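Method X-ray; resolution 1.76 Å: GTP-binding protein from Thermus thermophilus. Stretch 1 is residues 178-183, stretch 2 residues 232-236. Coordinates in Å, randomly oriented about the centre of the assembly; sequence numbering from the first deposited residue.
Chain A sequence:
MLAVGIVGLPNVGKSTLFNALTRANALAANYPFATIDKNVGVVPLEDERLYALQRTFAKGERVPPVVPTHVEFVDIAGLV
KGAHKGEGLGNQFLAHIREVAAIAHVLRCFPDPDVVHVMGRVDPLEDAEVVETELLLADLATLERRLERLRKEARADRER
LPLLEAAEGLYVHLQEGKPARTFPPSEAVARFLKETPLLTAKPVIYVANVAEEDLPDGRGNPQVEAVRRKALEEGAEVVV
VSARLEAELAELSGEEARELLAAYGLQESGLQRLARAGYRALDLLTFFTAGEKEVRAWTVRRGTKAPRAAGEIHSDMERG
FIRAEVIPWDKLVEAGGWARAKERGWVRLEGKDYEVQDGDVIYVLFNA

Stretch 1, residues 178-183: KPARTF
Stretch 2 232-236: LEEGA

A short 3-10 segment, residues 180-182, packs against the end of a helix that enters from earlier in the chain and runs through Glu 234. Thr 182 N donates a hydrogen bond to Pro 179 O at 3.1 Å, and Phe 183 N one to Ala 180 O at 3.0 Å, tightening the turn. Pro 179 (phi/psi -74/151) leads into Ala 180 (-60/-28), Arg 181 (-65/-21) and Thr 182 (-97/2). The register is set by Thr 182 and Gly 235, whose CA atoms lie 5.6 Å apart, and the two stretches together bury 221 Å².

The direct hydrogen bond reads the helix end. Arg 181, with CB toward the partner and chi values 80°, -168°, 78° and 91°, sends NH1 to Glu 234 O at 2.9 Å; the N-H...O angle of 166° makes the bond nearly straight, and the carbonyl lies at the guanidinium edge, near its plane. Its NE and NH2 are satisfied elsewhere in the structure. Opposite charge adds a looser term: Arg 181 NH1 and Glu 234 OE2 are 4.1 Å apart, beyond a salt bridge. The Glu 234 side chain starts sideways, but its m, m rotamer (chi3 122°) folds the carboxylate back, leaving OE2 3.4 Å from Pro 179 CD.

Thr 182, chi1 55° (p), packs its methyl on the helix end. Its CG2 sits 3.5 Å from both Glu 234 C and Gly 235 N, covering the peptide where the helix gives out. One water extends this contact, bound 2.9 Å from Thr 182 OG1 and donating to Glu 233 O at 2.8 Å.

Gly 235 leaves the helix at phi/psi 68/30, a conformation that favours glycine. Packing supplies a second reason: an ideal CB would point toward the 3-10 segment and clash with Thr 182 CG2 at 2.7 Å.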

# COMPACT_ATOMS: atom_id res chain seq x y z
N LYS A 178 3.40 17.32 -15.34
CA LYS A 178 2.49 16.22 -15.00
C LYS A 178 3.26 14.97 -14.52
O LYS A 178 4.31 14.63 -15.05
CB LYS A 178 1.60 15.90 -16.19
CG LYS A 178 0.75 17.13 -16.57
CD LYS A 178 0.32 17.12 -18.01
CE LYS A 178 -0.22 18.52 -18.39
NZ LYS A 178 -0.63 18.55 -19.82
N PRO A 179 2.73 14.27 -13.53
CA PRO A 179 3.42 13.07 -13.02
C PRO A 179 3.36 11.85 -13.91
O PRO A 179 2.37 11.65 -14.62
CB PRO A 179 2.72 12.82 -11.68
CG PRO A 179 1.29 13.30 -11.97
CD PRO A 179 1.44 14.51 -12.84
N ALA A 180 4.38 11.00 -13.83
CA ALA A 180 4.39 9.80 -14.66
C ALA A 180 3.18 8.92 -14.34
O ALA A 180 2.68 8.23 -15.23
CB ALA A 180 5.71 9.00 -14.46
N ARG A 181 2.66 8.99 -13.12
CA ARG A 181 1.55 8.11 -12.77
C ARG A 181 0.25 8.38 -13.56
O ARG A 181 -0.60 7.48 -13.65
CB ARG A 181 1.26 8.17 -11.25
CG ARG A 181 0.44 9.40 -10.79
CD ARG A 181 0.48 9.52 -9.24
NE ARG A 181 1.75 10.08 -8.74
CZ ARG A 181 1.98 11.38 -8.53
NH1 ARG A 181 1.05 12.29 -8.75
NH2 ARG A 181 3.17 11.77 -8.11
N THR A 182 0.11 9.57 -14.13
CA THR A 182 -1.10 9.87 -14.93
C THR A 182 -0.89 9.68 -16.42
O THR A 182 -1.79 9.95 -17.21
CB THR A 182 -1.62 11.30 -14.72
OG1 THR A 182 -0.59 12.26 -15.00
CG2 THR A 182 -2.16 11.48 -13.29
N PHE A 183 0.29 9.25 -16.82
CA PHE A 183 0.53 9.00 -18.25
C PHE A 183 -0.28 7.76 -18.61
O PHE A 183 -0.32 6.79 -17.85
CB PHE A 183 2.02 8.77 -18.51
CG PHE A 183 2.40 8.86 -19.96
CD1 PHE A 183 2.64 10.11 -20.54
CD2 PHE A 183 2.46 7.73 -20.74
CE1 PHE A 183 2.95 10.22 -21.89
CE2 PHE A 183 2.77 7.81 -22.12
CZ PHE A 183 3.01 9.07 -22.69
N LEU A 232 -7.58 14.50 -8.40
CA LEU A 232 -8.04 14.01 -9.70
C LEU A 232 -7.04 14.35 -10.79
O LEU A 232 -6.81 13.55 -11.70
CB LEU A 232 -9.42 14.57 -10.04
CG LEU A 232 -10.15 13.86 -11.17
CD1 LEU A 232 -10.34 12.38 -10.79
CD2 LEU A 232 -11.50 14.54 -11.43
N GLU A 233 -6.43 15.53 -10.69
CA GLU A 233 -5.43 15.97 -11.67
C GLU A 233 -4.13 15.22 -11.55
O GLU A 233 -3.45 14.97 -12.53
CB GLU A 233 -5.13 17.46 -11.51
CG GLU A 233 -6.32 18.35 -11.73
CD GLU A 233 -5.96 19.81 -11.64
OE1 GLU A 233 -6.80 20.64 -12.04
OE2 GLU A 233 -4.85 20.13 -11.18
N GLU A 234 -3.79 14.85 -10.32
CA GLU A 234 -2.53 14.14 -10.08
C GLU A 234 -2.62 12.61 -10.05
O GLU A 234 -1.61 11.94 -9.84
CB GLU A 234 -1.93 14.64 -8.75
CG GLU A 234 -1.62 16.16 -8.75
CD GLU A 234 -0.71 16.60 -9.91
OE1 GLU A 234 -1.12 17.47 -10.71
OE2 GLU A 234 0.42 16.09 -10.02
N GLY A 235 -3.83 12.06 -10.24
CA GLY A 235 -3.99 10.61 -10.21
C GLY A 235 -3.77 10.01 -8.83
O GLY A 235 -3.34 8.87 -8.70
N ALA A 236 -4.08 10.78 -7.78
CA ALA A 236 -3.92 10.33 -6.38
C ALA A 236 -5.28 9.97 -5.78
O ALA A 236 -6.33 10.39 -6.28
CB ALA A 236 -3.28 11.47 -5.56
O HOH W 1 -1.57 14.98 -14.60